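Local coordinates for protein cytochrome c' (Rubrivivax gelatinosus, PDB 2J8W) that carries a covalently attached, high-spin heme c whose iron has no sixth ligand, and has electron transfer activity although its exact function is unknown, at residues D87-A92 against G113-A118. Sequence-based numbering, arbitrary orientation.
Sequences DKFAAA and GETGGA. With HEC (heme c), chain C.
At the wall of the heme c pocket, Phe89 and Ala118 meet where two helices of the cytochrome c' bundle pass beside the porphyrin rim. The methyl of Ala118 points at the opposite backbone, with its CB 3.6 Å from Phe89 CA, and it also lies at the edge of the Phe89 ring. Phe89 CG lies anti to the backbone N (chi1 175°), on the heme side; one face of the ring lies over the meso carbon CHC, which is offset toward the ring's rim. Phe89 CB comes within 3.4 Å of the heme methyl CMC, while CE1 approaches heme CBB at 3.6 Å. Thr115 CG2 fills in beside the same CE1 atom, 4.1 Å away. The segments belong to helices 79-102 and 105-126, consecutive antiparallel members of the four-helix bundle; the axes of 87-92 and 113-118 approach to 8.5 Å, with 163° between their N-to-C directions. Consistent with this closeness, the residues facing across are small, Ala92 and Ala118, and Ala92 CB sits 3.6 Å from Thr115 CA. The Thr115 hydroxyl is turned back to the carbonyl of Ala111 in its own helix, and Cys119, a covalent heme attachment, follows one turn later. Toward the exposed side, in one of its two conformers, Glu114 CG flanks the Ala92 methyl, OE1 forms a salt bridge with Lys95, and OE2 accepts from a water that weakly accepts from Lys88 NZ.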
ATOM      1  N   ASP A  87       6.158 -16.447   8.092  1.00 19.79           N
ATOM      2  CA  ASP A  87       5.098 -17.436   8.038  1.00 20.50           C
ATOM      3  C   ASP A  87       4.162 -17.346   9.229  1.00 20.52           C
ATOM      4  O   ASP A  87       2.968 -17.569   9.069  1.00 19.89           O
ATOM      5  CB  ASP A  87       5.709 -18.846   8.026  1.00 21.53           C
ATOM      6  CG  ASP A  87       6.360 -19.218   6.697  1.00 23.11           C
ATOM      7  OD1 ASP A  87       6.119 -18.528   5.683  1.00 25.01           O
ATOM      8  OD2 ASP A  87       7.083 -20.261   6.652  1.00 27.56           O
ATOM      9  N   LYS A  88       4.674 -17.010  10.401  1.00 19.98           N
ATOM     10  CA  LYS A  88       3.833 -16.818  11.581  1.00 20.49           C
ATOM     11  C   LYS A  88       2.885 -15.637  11.349  1.00 19.24           C
ATOM     12  O   LYS A  88       1.732 -15.677  11.713  1.00 19.72           O
ATOM     13  CB  LYS A  88       4.720 -16.549  12.790  1.00 20.48           C
ATOM     14  CG  LYS A  88       4.000 -16.441  14.129  1.00 23.21           C
ATOM     15  CD  LYS A  88       4.970 -16.131  15.262  1.00 25.85           C
ATOM     16  CE  LYS A  88       4.258 -15.976  16.559  1.00 30.79           C
ATOM     17  NZ  LYS A  88       4.003 -17.279  17.179  1.00 33.84           N
ATOM     18  N   PHE A  89       3.400 -14.563  10.767  1.00 17.61           N
ATOM     19  CA  PHE A  89       2.575 -13.407  10.412  1.00 17.31           C
ATOM     20  C   PHE A  89       1.509 -13.809   9.390  1.00 17.08           C
ATOM     21  O   PHE A  89       0.327 -13.464   9.548  1.00 16.89           O
ATOM     22  CB  PHE A  89       3.507 -12.341   9.857  1.00 16.26           C
ATOM     23  CG  PHE A  89       2.818 -11.112   9.322  1.00 16.13           C
ATOM     24  CD1 PHE A  89       1.960 -10.362  10.111  1.00 16.10           C
ATOM     25  CD2 PHE A  89       3.032 -10.718   8.012  1.00 16.27           C
ATOM     26  CE1 PHE A  89       1.355  -9.239   9.610  1.00 17.28           C
ATOM     27  CE2 PHE A  89       2.431  -9.552   7.530  1.00 17.35           C
ATOM     28  CZ  PHE A  89       1.608  -8.832   8.336  1.00 16.49           C
ATOM     29  N   ALA A  90       1.889 -14.501   8.323  1.00 17.73           N
ATOM     30  CA  ALA A  90       0.896 -14.880   7.312  1.00 17.34           C
ATOM     31  C   ALA A  90      -0.232 -15.734   7.911  1.00 18.24           C
ATOM     32  O   ALA A  90      -1.424 -15.593   7.559  1.00 17.69           O
ATOM     33  CB  ALA A  90       1.552 -15.628   6.154  1.00 19.07           C
ATOM     34  N   ALA A  91       0.110 -16.629   8.818  1.00 18.43           N
ATOM     35  CA  ALA A  91      -0.902 -17.469   9.457  1.00 19.41           C
ATOM     36  C   ALA A  91      -1.868 -16.642  10.299  1.00 19.39           C
ATOM     37  O   ALA A  91      -3.075 -16.894  10.283  1.00 19.01           O
ATOM     38  CB  ALA A  91      -0.206 -18.529  10.338  1.00 20.76           C
ATOM     39  N   ALA A  92      -1.345 -15.662  11.028  1.00 17.00           N
ATOM     40  CA  ALA A  92      -2.166 -14.784  11.850  1.00 16.78           C
ATOM     41  C   ALA A  92      -3.062 -13.938  10.966  1.00 16.45           C
ATOM     42  O   ALA A  92      -4.228 -13.748  11.283  1.00 16.12           O
ATOM     43  CB  ALA A  92      -1.271 -13.917  12.731  1.00 17.47           C
ATOM     44  N   GLY A 113      -4.860  -9.836  18.326  1.00 13.19           N
ATOM     45  CA  GLY A 113      -3.779 -10.158  19.251  1.00 13.89           C
ATOM     46  C   GLY A 113      -2.715 -11.038  18.642  1.00 14.34           C
ATOM     47  O   GLY A 113      -1.505 -10.813  18.790  1.00 15.87           O
ATOM     48  N   GLU A 114      -3.170 -12.052  17.933  1.00 15.34           N
ATOM     49  CA  GLU A 114      -2.214 -12.977  17.284  1.00 16.49           C
ATOM     50  C   GLU A 114      -1.393 -12.230  16.233  1.00 14.81           C
ATOM     51  O   GLU A 114      -0.168 -12.411  16.088  1.00 16.79           O
ATOM     52  CB  GLU A 114      -2.997 -14.143  16.666  0.65 18.22           C
ATOM     53  CG  GLU A 114      -2.166 -15.314  16.206  0.65 21.19           C
ATOM     54  CD  GLU A 114      -2.973 -16.604  15.987  0.65 23.27           C
ATOM     55  OE1 GLU A 114      -4.218 -16.558  15.920  0.65 30.88           O
ATOM     56  OE2 GLU A 114      -2.347 -17.683  15.851  0.65 31.77           O
ATOM     57  N   THR A 115      -2.060 -11.401  15.440  1.00 14.79           N
ATOM     58  CA  THR A 115      -1.369 -10.670  14.381  1.00 14.75           C
ATOM     59  C   THR A 115      -0.344  -9.710  14.971  1.00 15.03           C
ATOM     60  O   THR A 115       0.812  -9.671  14.563  1.00 15.92           O
ATOM     61  CB  THR A 115      -2.375  -9.942  13.472  1.00 14.50           C
ATOM     62  OG1 THR A 115      -3.232 -10.892  12.862  1.00 15.17           O
ATOM     63  CG2 THR A 115      -1.668  -9.187  12.366  1.00 15.68           C
ATOM     64  N   GLY A 116      -0.757  -8.950  15.969  1.00 15.67           N
ATOM     65  CA  GLY A 116       0.146  -8.047  16.635  1.00 16.54           C
ATOM     66  C   GLY A 116       1.348  -8.745  17.240  1.00 17.19           C
ATOM     67  O   GLY A 116       2.479  -8.228  17.160  1.00 17.91           O
ATOM     68  N   GLY A 117       1.133  -9.920  17.827  1.00 16.88           N
ATOM     69  CA  GLY A 117       2.259 -10.722  18.334  1.00 17.55           C
ATOM     70  C   GLY A 117       3.246 -11.106  17.241  1.00 18.37           C
ATOM     71  O   GLY A 117       4.462 -11.132  17.452  1.00 19.66           O
ATOM     72  N   ALA A 118       2.737 -11.338  16.044  1.00 17.98           N
ATOM     73  CA  ALA A 118       3.623 -11.670  14.926  1.00 17.53           C
ATOM     74  C   ALA A 118       4.407 -10.436  14.463  1.00 17.45           C
ATOM     75  O   ALA A 118       5.574 -10.551  14.051  1.00 18.22           O
ATOM     76  CB  ALA A 118       2.810 -12.274  13.804  1.00 18.54           C
TER
HETATM   77 FE   HEC C1129       7.257  -4.513  10.344  1.00 14.80          FE
HETATM   78  CHA HEC C1129       9.305  -1.966   9.291  1.00 14.88           C
HETATM   79  CHB HEC C1129       4.815  -2.282  11.005  1.00 14.18           C
HETATM   80  CHC HEC C1129       4.969  -7.069  10.619  1.00 15.21           C
HETATM   81  CHD HEC C1129       9.673  -6.792   9.540  1.00 15.48           C
HETATM   82  NA  HEC C1129       7.096  -2.521  10.150  1.00 14.54           N
HETATM   83  C1A HEC C1129       8.060  -1.608   9.757  1.00 13.80           C
HETATM   84  C2A HEC C1129       7.564  -0.265   9.892  1.00 14.33           C
HETATM   85  C3A HEC C1129       6.310  -0.351  10.372  1.00 13.48           C
HETATM   86  C4A HEC C1129       6.001  -1.762  10.521  1.00 14.09           C
HETATM   87  CMA HEC C1129       5.316   0.774  10.658  1.00 15.56           C
HETATM   88  CAA HEC C1129       8.345   1.004   9.564  1.00 15.49           C
HETATM   89  CBA HEC C1129       8.197   1.395   8.114  1.00 17.52           C
HETATM   90  CGA HEC C1129       8.888   2.779   7.912  0.50 16.25           C
HETATM   91  O1A HEC C1129       9.258   3.498   8.893  0.50 18.62           O
HETATM   92  O2A HEC C1129       9.137   3.258   6.763  0.50 15.58           O
HETATM   93  NB  HEC C1129       5.233  -4.669  10.686  1.00 13.68           N
HETATM   94  C1B HEC C1129       4.481  -3.609  11.082  1.00 13.24           C
HETATM   95  C2B HEC C1129       3.200  -4.104  11.523  1.00 13.93           C
HETATM   96  C3B HEC C1129       3.227  -5.437  11.402  1.00 12.97           C
HETATM   97  C4B HEC C1129       4.513  -5.816  10.864  1.00 13.79           C
HETATM   98  CMB HEC C1129       2.040  -3.262  12.078  1.00 15.54           C
HETATM   99  CAB HEC C1129       2.123  -6.436  11.709  1.00 14.54           C
HETATM  100  CBB HEC C1129       0.783  -6.161  11.303  1.00 14.82           C
HETATM  101  NC  HEC C1129       7.295  -6.475  10.081  1.00 14.22           N
HETATM  102  C1C HEC C1129       6.271  -7.388  10.293  1.00 14.76           C
HETATM  103  C2C HEC C1129       6.737  -8.749  10.187  1.00 15.16           C
HETATM  104  C3C HEC C1129       8.054  -8.679   9.870  1.00 15.47           C
HETATM  105  C4C HEC C1129       8.429  -7.269   9.834  1.00 15.24           C
HETATM  106  CMC HEC C1129       5.855  -9.986  10.353  1.00 16.67           C
HETATM  107  CAC HEC C1129       9.055  -9.852   9.615  1.00 16.66           C
HETATM  108  CBC HEC C1129       8.587 -11.097   9.229  1.00 16.11           C
HETATM  109  ND  HEC C1129       9.147  -4.402   9.543  1.00 15.42           N
HETATM  110  C1D HEC C1129      10.000  -5.492   9.362  1.00 14.85           C
HETATM  111  C2D HEC C1129      11.297  -5.017   8.934  1.00 15.45           C
HETATM  112  C3D HEC C1129      11.182  -3.572   8.843  1.00 16.09           C
HETATM  113  C4D HEC C1129       9.818  -3.233   9.229  1.00 14.57           C
HETATM  114  CMD HEC C1129      12.519  -5.862   8.641  1.00 17.56           C
HETATM  115  CAD HEC C1129      12.226  -2.599   8.377  1.00 16.26           C
HETATM  116  CBD HEC C1129      12.037  -2.357   6.870  1.00 15.37           C
HETATM  117  CGD HEC C1129      13.137  -1.437   6.357  1.00 15.24           C
HETATM  118  O1D HEC C1129      13.716  -1.762   5.295  1.00 17.00           O
HETATM  119  O2D HEC C1129      13.396  -0.345   6.979  1.00 16.44           O
HETATM  120  O   HOH W   1       0.798 -17.031  16.101  1.00 39.86           O